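Thioesterase superfamily protein (Sulfolobus solfataricus, PDB 2GF6) probably hydrolyses the thioester bond of fatty acyl-coenzyme A substrates, as a member of the hotdog-fold 4-hydroxybenzoyl-CoA thioesterase family. Local coordinates at residues K84-K92 with S121-L132. Sequence-based numbering, arbitrary orientation.
Sequences KILSNKTIK and STEMPKEIMDKL. With COA (coenzyme A), chain E.
Lys-89 runs over Ser-121, its NZ giving a hydrogen bond to Ser-121 OG (3.2 Å), while its CB lies 3.3 Å from Thr-122 O. The bend at CG-CD (chi3 66°) lays the alkyl chain against the serine. Ser-121 in turn grips one pyrophosphate oxygen of coenzyme A twice: OG stands 2.6 Å and N 2.9 Å from O5A. Three residues beyond Ser-121, Met-124 N donates almost straight to Asn-88 O (2.9 Å, 170° at the hydrogen), tying the turn to the loop before helix 126-132. Asn-88 ND2 points at Glu-123 OE1 at a very short 2.4 Å, so the detail of that bond is doubtful.

Behind this polar row, selenomethionine Met-124 sets its CE 3.8 Å from Ile-91 CG1, and Ile-91 CD1 meets Leu-132 CD1 tip to tip, tightly. Ile-85 CD1 packs on Met-129 SE, so the helix sits against the hairpin formed by strands 76-85 and 90-99. Ser-87 OG closes an ST turn by accepting from Lys-89 N, consistent with a fixed bend ahead of Lys-89. An alanine in place of Lys-89 takes away the amine, and Ser-121 OG, left with one partner fewer, would probably be freer to turn off O5A. The contact thus joins a greasy seam to a polar edge whose lysine, lying between the pyrophosphate and the 3'-phosphate without touching either, probably helps offset the negative charge of coenzyme A.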
ATOM      1  N   LYS A  84     -12.599  24.258  -0.566  1.00 29.83           N
ATOM      2  CA  LYS A  84     -12.675  25.526  -1.301  1.00 30.03           C
ATOM      3  C   LYS A  84     -13.123  25.198  -2.715  1.00 28.57           C
ATOM      4  O   LYS A  84     -12.429  24.489  -3.443  1.00 28.08           O
ATOM      5  CB  LYS A  84     -11.304  26.210  -1.389  1.00 29.72           C
ATOM      6  CG  LYS A  84     -10.842  26.905  -0.161  1.00 32.33           C
ATOM      7  CD  LYS A  84      -9.536  27.695  -0.455  1.00 33.13           C
ATOM      8  CE  LYS A  84      -9.114  28.609   0.726  1.00 35.83           C
ATOM      9  NZ  LYS A  84      -7.628  28.505   1.032  1.00 36.89           N
ATOM     10  N   ILE A  85     -14.279  25.712  -3.098  1.00 27.43           N
ATOM     11  CA  ILE A  85     -14.786  25.513  -4.428  1.00 26.87           C
ATOM     12  C   ILE A  85     -14.133  26.528  -5.383  1.00 26.76           C
ATOM     13  O   ILE A  85     -14.443  27.719  -5.326  1.00 27.18           O
ATOM     14  CB  ILE A  85     -16.317  25.625  -4.413  1.00 27.21           C
ATOM     15  CG1 ILE A  85     -16.897  24.474  -3.589  1.00 27.19           C
ATOM     16  CG2 ILE A  85     -16.879  25.630  -5.835  1.00 27.82           C
ATOM     17  CD1 ILE A  85     -18.376  24.579  -3.365  1.00 26.52           C
ATOM     18  N   LEU A  86     -13.229  26.042  -6.249  1.00 26.59           N
ATOM     19  CA  LEU A  86     -12.512  26.883  -7.241  1.00 26.03           C
ATOM     20  C   LEU A  86     -13.286  27.178  -8.530  1.00 25.35           C
ATOM     21  O   LEU A  86     -13.058  28.206  -9.186  1.00 25.33           O
ATOM     22  CB  LEU A  86     -11.177  26.248  -7.623  1.00 25.62           C
ATOM     23  CG  LEU A  86     -10.310  25.776  -6.459  1.00 27.64           C
ATOM     24  CD1 LEU A  86      -8.972  25.314  -7.002  1.00 28.58           C
ATOM     25  CD2 LEU A  86     -10.135  26.854  -5.450  1.00 27.42           C
ATOM     26  N   SER A  87     -14.195  26.296  -8.894  1.00 24.74           N
ATOM     27  CA  SER A  87     -14.945  26.465 -10.114  1.00 25.20           C
ATOM     28  C   SER A  87     -16.216  25.608 -10.124  1.00 25.64           C
ATOM     29  O   SER A  87     -16.533  24.921  -9.147  1.00 27.04           O
ATOM     30  CB  SER A  87     -14.051  26.112 -11.310  1.00 24.39           C
ATOM     31  OG  SER A  87     -13.777  24.730 -11.360  1.00 23.71           O
ATOM     32  N   ASN A  88     -16.911  25.610 -11.257  1.00 25.85           N
ATOM     33  CA  ASN A  88     -18.023  24.683 -11.480  1.00 25.75           C
ATOM     34  C   ASN A  88     -17.600  23.206 -11.518  1.00 25.26           C
ATOM     35  O   ASN A  88     -18.447  22.323 -11.605  1.00 26.32           O
ATOM     36  CB  ASN A  88     -18.847  25.079 -12.742  1.00 26.30           C
ATOM     37  CG  ASN A  88     -18.087  24.902 -14.070  1.00 25.32           C
ATOM     38  OD1 ASN A  88     -16.895  25.009 -14.126  1.00 25.56           O
ATOM     39  ND2 ASN A  88     -18.815  24.691 -15.138  1.00 22.51           N
ATOM     40  N   LYS A  89     -16.306  22.922 -11.399  1.00 25.39           N
ATOM     41  CA  LYS A  89     -15.845  21.557 -11.529  1.00 25.07           C
ATOM     42  C   LYS A  89     -14.650  21.124 -10.710  1.00 25.35           C
ATOM     43  O   LYS A  89     -14.323  19.943 -10.739  1.00 24.32           O
ATOM     44  CB  LYS A  89     -15.561  21.249 -13.006  1.00 25.14           C
ATOM     45  CG  LYS A  89     -14.511  22.078 -13.654  1.00 24.82           C
ATOM     46  CD  LYS A  89     -14.289  21.659 -15.107  1.00 25.87           C
ATOM     47  CE  LYS A  89     -15.474  21.930 -15.987  1.00 24.54           C
ATOM     48  NZ  LYS A  89     -15.143  21.658 -17.441  1.00 27.22           N
ATOM     49  N   THR A  90     -14.026  22.047  -9.975  1.00 25.47           N
ATOM     50  CA  THR A  90     -12.804  21.769  -9.219  1.00 26.09           C
ATOM     51  C   THR A  90     -12.947  22.222  -7.755  1.00 26.13           C
ATOM     52  O   THR A  90     -13.518  23.284  -7.474  1.00 23.92           O
ATOM     53  CB  THR A  90     -11.652  22.534  -9.823  1.00 26.15           C
ATOM     54  OG1 THR A  90     -11.468  22.107 -11.171  1.00 28.88           O
ATOM     55  CG2 THR A  90     -10.427  22.263  -9.072  1.00 28.63           C
ATOM     56  N   ILE A  91     -12.442  21.398  -6.843  1.00 26.14           N
ATOM     57  CA  ILE A  91     -12.444  21.706  -5.410  1.00 26.96           C
ATOM     58  C   ILE A  91     -11.053  21.516  -4.871  1.00 27.33           C
ATOM     59  O   ILE A  91     -10.388  20.587  -5.275  1.00 26.85           O
ATOM     60  CB  ILE A  91     -13.333  20.724  -4.644  1.00 27.70           C
ATOM     61  CG1 ILE A  91     -14.770  20.820  -5.150  1.00 29.76           C
ATOM     62  CG2 ILE A  91     -13.309  21.028  -3.123  1.00 29.16           C
ATOM     63  CD1 ILE A  91     -15.643  19.666  -4.700  1.00 33.59           C
ATOM     64  N   LYS A  92     -10.635  22.386  -3.955  1.00 27.46           N
ATOM     65  CA  LYS A  92      -9.386  22.269  -3.256  1.00 28.51           C
ATOM     66  C   LYS A  92      -9.718  21.892  -1.825  1.00 28.53           C
ATOM     67  O   LYS A  92     -10.315  22.674  -1.106  1.00 28.73           O
ATOM     68  CB  LYS A  92      -8.646  23.593  -3.257  1.00 29.04           C
ATOM     69  CG  LYS A  92      -7.362  23.618  -2.486  1.00 30.41           C
ATOM     70  CD  LYS A  92      -6.735  24.993  -2.645  1.00 31.63           C
ATOM     71  CE  LYS A  92      -5.371  25.068  -2.002  1.00 33.38           C
ATOM     72  NZ  LYS A  92      -5.032  26.495  -1.826  1.00 33.65           N
ATOM     73  N   SER A 121     -12.979  16.778 -18.173  1.00 30.88           N
ATOM     74  CA  SER A 121     -13.546  17.317 -16.945  1.00 30.62           C
ATOM     75  C   SER A 121     -14.968  17.711 -17.304  1.00 30.33           C
ATOM     76  O   SER A 121     -15.256  17.862 -18.476  1.00 31.21           O
ATOM     77  CB  SER A 121     -12.725  18.502 -16.427  1.00 31.40           C
ATOM     78  OG  SER A 121     -12.708  19.580 -17.342  1.00 30.69           O
ATOM     79  N   THR A 122     -15.849  17.836 -16.307  1.00 28.89           N
ATOM     80  CA  THR A 122     -17.252  18.119 -16.548  1.00 28.33           C
ATOM     81  C   THR A 122     -17.825  18.939 -15.370  1.00 28.49           C
ATOM     82  O   THR A 122     -17.393  18.775 -14.248  1.00 27.44           O
ATOM     83  CB  THR A 122     -18.028  16.821 -16.744  1.00 27.07           C
ATOM     84  OG1 THR A 122     -19.350  17.124 -17.203  1.00 30.59           O
ATOM     85  CG2 THR A 122     -18.163  16.089 -15.487  1.00 26.42           C
ATOM     86  N   GLU A 123     -18.757  19.849 -15.652  1.00 29.23           N
ATOM     87  CA  GLU A 123     -19.427  20.640 -14.624  1.00 30.10           C
ATOM     88  C   GLU A 123     -20.117  19.709 -13.627  1.00 31.61           C
ATOM     89  O   GLU A 123     -20.747  18.742 -14.031  1.00 32.25           O
ATOM     90  CB  GLU A 123     -20.456  21.570 -15.273  1.00 30.17           C
ATOM     91  CG  GLU A 123     -21.300  22.360 -14.273  1.00 30.98           C
ATOM     92  CD  GLU A 123     -21.962  23.577 -14.867  1.00 29.56           C
ATOM     93  OE1 GLU A 123     -21.236  24.472 -15.336  1.00 30.91           O
ATOM     94  OE2 GLU A 123     -23.201  23.645 -14.856  1.00 27.41           O
HETATM   95  N   MSE A 124     -19.988  19.981 -12.327  1.00 33.00           N
HETATM   96  CA  MSE A 124     -20.726  19.218 -11.310  1.00 33.80           C
HETATM   97  C   MSE A 124     -22.222  19.469 -11.419  1.00 33.50           C
HETATM   98  O   MSE A 124     -22.651  20.597 -11.579  1.00 34.05           O
HETATM   99  CB  MSE A 124     -20.274  19.600  -9.920  1.00 33.49           C
HETATM  100  CG  MSE A 124     -18.908  19.157  -9.675  1.00 35.39           C
HETATM  101 SE   MSE A 124     -18.433  19.422  -7.828  0.75 37.45          SE
HETATM  102  CE  MSE A 124     -17.201  20.984  -8.056  1.00 38.08           C
ATOM    103  N   PRO A 125     -23.027  18.410 -11.362  1.00 33.63           N
ATOM    104  CA  PRO A 125     -24.459  18.626 -11.470  1.00 33.91           C
ATOM    105  C   PRO A 125     -24.944  19.578 -10.394  1.00 34.64           C
ATOM    106  O   PRO A 125     -24.302  19.708  -9.347  1.00 33.91           O
ATOM    107  CB  PRO A 125     -25.044  17.228 -11.225  1.00 34.04           C
ATOM    108  CG  PRO A 125     -23.982  16.295 -11.524  1.00 33.02           C
ATOM    109  CD  PRO A 125     -22.694  16.982 -11.251  1.00 33.71           C
ATOM    110  N   LYS A 126     -26.081  20.226 -10.635  1.00 35.74           N
ATOM    111  CA  LYS A 126     -26.580  21.207  -9.687  1.00 36.83           C
ATOM    112  C   LYS A 126     -27.045  20.471  -8.422  1.00 37.23           C
ATOM    113  O   LYS A 126     -26.875  20.984  -7.321  1.00 36.89           O
ATOM    114  CB  LYS A 126     -27.692  22.082 -10.319  1.00 37.56           C
ATOM    115  CG  LYS A 126     -27.272  22.853 -11.650  1.00 38.68           C
ATOM    116  CD  LYS A 126     -26.686  24.310 -11.478  1.00 39.26           C
ATOM    117  CE  LYS A 126     -27.015  25.194 -12.739  1.00 39.54           C
ATOM    118  NZ  LYS A 126     -26.268  26.520 -12.916  1.00 37.98           N
ATOM    119  N   GLU A 127     -27.612  19.268  -8.566  1.00 37.92           N
ATOM    120  CA  GLU A 127     -27.876  18.428  -7.391  1.00 39.06           C
ATOM    121  C   GLU A 127     -26.706  18.574  -6.417  1.00 38.62           C
ATOM    122  O   GLU A 127     -26.866  19.018  -5.276  1.00 39.16           O
ATOM    123  CB  GLU A 127     -28.024  16.933  -7.744  1.00 39.17           C
ATOM    124  CG  GLU A 127     -27.541  15.975  -6.578  1.00 41.09           C
ATOM    125  CD  GLU A 127     -27.914  14.499  -6.744  1.00 41.46           C
ATOM    126  OE1 GLU A 127     -29.124  14.196  -6.967  1.00 44.56           O
ATOM    127  OE2 GLU A 127     -26.994  13.645  -6.596  1.00 43.34           O
ATOM    128  N   ILE A 128     -25.525  18.219  -6.903  1.00 37.92           N
ATOM    129  CA  ILE A 128     -24.319  18.144  -6.085  1.00 37.46           C
ATOM    130  C   ILE A 128     -23.810  19.512  -5.647  1.00 37.35           C
ATOM    131  O   ILE A 128     -23.413  19.696  -4.486  1.00 36.79           O
ATOM    132  CB  ILE A 128     -23.241  17.333  -6.846  1.00 37.35           C
ATOM    133  CG1 ILE A 128     -23.599  15.838  -6.772  1.00 36.91           C
ATOM    134  CG2 ILE A 128     -21.821  17.577  -6.308  1.00 37.64           C
ATOM    135  CD1 ILE A 128     -23.512  15.125  -8.092  1.00 37.33           C
HETATM  136  N   MSE A 129     -23.847  20.476  -6.561  1.00 37.03           N
HETATM  137  CA  MSE A 129     -23.309  21.795  -6.267  1.00 36.93           C
HETATM  138  C   MSE A 129     -24.157  22.602  -5.274  1.00 36.95           C
HETATM  139  O   MSE A 129     -23.614  23.398  -4.506  1.00 37.14           O
HETATM  140  CB  MSE A 129     -23.142  22.608  -7.552  1.00 37.06           C
HETATM  141  CG  MSE A 129     -22.287  23.850  -7.343  1.00 36.98           C
HETATM  142 SE   MSE A 129     -20.556  23.397  -6.560  0.75 37.67          SE
HETATM  143  CE  MSE A 129     -19.624  23.209  -8.168  1.00 38.57           C
ATOM    144  N   ASP A 130     -25.481  22.423  -5.320  1.00 36.44           N
ATOM    145  CA  ASP A 130     -26.380  23.048  -4.352  1.00 36.02           C
ATOM    146  C   ASP A 130     -26.015  22.612  -2.928  1.00 35.40           C
ATOM    147  O   ASP A 130     -25.980  23.429  -2.019  1.00 34.98           O
ATOM    148  CB  ASP A 130     -27.852  22.714  -4.676  1.00 36.37           C
ATOM    149  CG  ASP A 130     -28.367  23.425  -5.953  1.00 37.04           C
ATOM    150  OD1 ASP A 130     -27.673  24.339  -6.444  1.00 39.02           O
ATOM    151  OD2 ASP A 130     -29.473  23.086  -6.461  1.00 38.20           O
ATOM    152  N   LYS A 131     -25.705  21.330  -2.748  1.00 35.09           N
ATOM    153  CA  LYS A 131     -25.379  20.795  -1.413  1.00 34.91           C
ATOM    154  C   LYS A 131     -23.977  21.183  -0.927  1.00 34.82           C
ATOM    155  O   LYS A 131     -23.803  21.589   0.220  1.00 34.23           O
ATOM    156  CB  LYS A 131     -25.582  19.276  -1.379  1.00 35.06           C
ATOM    157  CG  LYS A 131     -27.057  18.857  -1.420  1.00 34.68           C
ATOM    158  CD  LYS A 131     -27.312  17.567  -0.626  1.00 36.24           C
ATOM    159  CE  LYS A 131     -28.767  17.405  -0.193  1.00 36.00           C
ATOM    160  NZ  LYS A 131     -29.156  18.260   0.968  1.00 36.33           N
ATOM    161  N   LEU A 132     -22.990  21.068  -1.805  1.00 35.50           N
ATOM    162  CA  LEU A 132     -21.639  21.538  -1.518  1.00 36.37           C
ATOM    163  C   LEU A 132     -21.557  23.011  -1.192  1.00 36.95           C
ATOM    164  O   LEU A 132     -20.692  23.424  -0.436  1.00 37.06           O
ATOM    165  CB  LEU A 132     -20.712  21.299  -2.708  1.00 36.71           C
ATOM    166  CG  LEU A 132     -19.925  20.001  -2.718  1.00 37.25           C
ATOM    167  CD1 LEU A 132     -19.038  19.985  -3.945  1.00 37.86           C
ATOM    168  CD2 LEU A 132     -19.109  19.844  -1.424  1.00 38.18           C
TER
HETATM  169  N1A COA E 500      -5.594  23.581  -9.623  1.00 23.18           N
HETATM  170  C2A COA E 500      -6.748  24.294  -9.925  1.00 23.82           C
HETATM  171  N3A COA E 500      -7.410  24.063 -11.119  1.00 21.53           N
HETATM  172  C4A COA E 500      -6.906  23.139 -11.971  1.00 21.84           C
HETATM  173  C5A COA E 500      -5.751  22.424 -11.674  1.00 22.94           C
HETATM  174  C6A COA E 500      -5.090  22.639 -10.489  1.00 22.05           C
HETATM  175  N6A COA E 500      -3.873  22.107 -10.328  1.00 25.58           N
HETATM  176  N7A COA E 500      -5.505  21.577 -12.697  1.00 24.10           N
HETATM  177  C8A COA E 500      -6.484  21.727 -13.628  1.00 23.47           C
HETATM  178  N9A COA E 500      -7.336  22.704 -13.186  1.00 23.42           N
HETATM  179  C1B COA E 500      -8.448  23.340 -13.890  1.00 25.66           C
HETATM  180  C2B COA E 500      -8.097  23.944 -15.224  1.00 26.22           C
HETATM  181  O2B COA E 500      -7.570  25.234 -15.101  1.00 23.56           O
HETATM  182  C3B COA E 500      -9.451  24.000 -15.876  1.00 28.83           C
HETATM  183  O3B COA E 500     -10.069  25.204 -15.439  1.00 30.82           O
HETATM  184  P3B COA E 500     -11.247  25.970 -16.238  1.00 34.94           P
HETATM  185  O7A COA E 500     -12.532  25.764 -15.453  1.00 34.67           O
HETATM  186  O8A COA E 500     -11.440  25.476 -17.657  1.00 31.03           O
HETATM  187  O9A COA E 500     -10.914  27.439 -16.212  1.00 35.35           O
HETATM  188  C4B COA E 500     -10.179  22.784 -15.315  1.00 29.01           C
HETATM  189  O4B COA E 500      -9.429  22.384 -14.183  1.00 28.44           O
HETATM  190  C5B COA E 500     -10.246  21.624 -16.276  1.00 30.79           C
HETATM  191  O5B COA E 500      -8.936  21.236 -16.565  1.00 31.18           O
HETATM  192  P1A COA E 500      -8.437  20.938 -18.060  1.00 34.01           P
HETATM  193  O1A COA E 500      -6.996  21.285 -18.259  1.00 33.17           O
HETATM  194  O2A COA E 500      -9.335  21.578 -19.071  1.00 34.66           O
HETATM  195  O3A COA E 500      -8.502  19.335 -18.053  1.00 33.90           O
HETATM  196  P2A COA E 500      -9.395  18.336 -18.921  1.00 32.98           P
HETATM  197  O4A COA E 500      -8.935  18.104 -20.329  1.00 31.67           O
HETATM  198  O5A COA E 500     -10.878  18.585 -18.881  1.00 32.00           O
HETATM  199  O6A COA E 500      -9.074  17.012 -18.101  1.00 34.31           O
HETATM  200  CBP COA E 500      -7.891  15.620 -16.732  1.00 35.46           C
HETATM  201  CCP COA E 500      -8.455  17.022 -16.830  1.00 34.44           C
HETATM  202  CDP COA E 500      -7.366  15.234 -18.122  1.00 38.59           C
HETATM  203  CEP COA E 500      -9.038  14.711 -16.315  1.00 36.90           C
HETATM  204  CAP COA E 500      -6.732  15.586 -15.753  1.00 33.93           C
HETATM  205  OAP COA E 500      -5.665  16.405 -16.182  1.00 31.38           O
HETATM  206  C9P COA E 500      -6.163  14.221 -15.558  1.00 30.51           C
HETATM  207  O9P COA E 500      -6.657  13.060 -16.183  1.00 29.19           O
HETATM  208  N8P COA E 500      -5.151  14.197 -14.736  1.00 27.82           N
HETATM  209  C7P COA E 500      -4.687  12.913 -14.275  1.00 27.61           C
HETATM  210  C6P COA E 500      -5.019  12.814 -12.813  1.00 26.64           C
HETATM  211  C5P COA E 500      -4.405  11.590 -12.213  1.00 23.18           C
HETATM  212  O5P COA E 500      -3.939  10.642 -12.882  1.00 19.99           O
HETATM  213  N4P COA E 500      -4.418  11.669 -10.902  1.00 21.14           N
HETATM  214  C3P COA E 500      -3.548  10.816 -10.145  1.00 23.63           C
HETATM  215  C2P COA E 500      -3.575  11.223  -8.701  1.00 22.50           C
HETATM  216  S1P COA E 500      -2.570  10.091  -7.819  1.00 26.91           S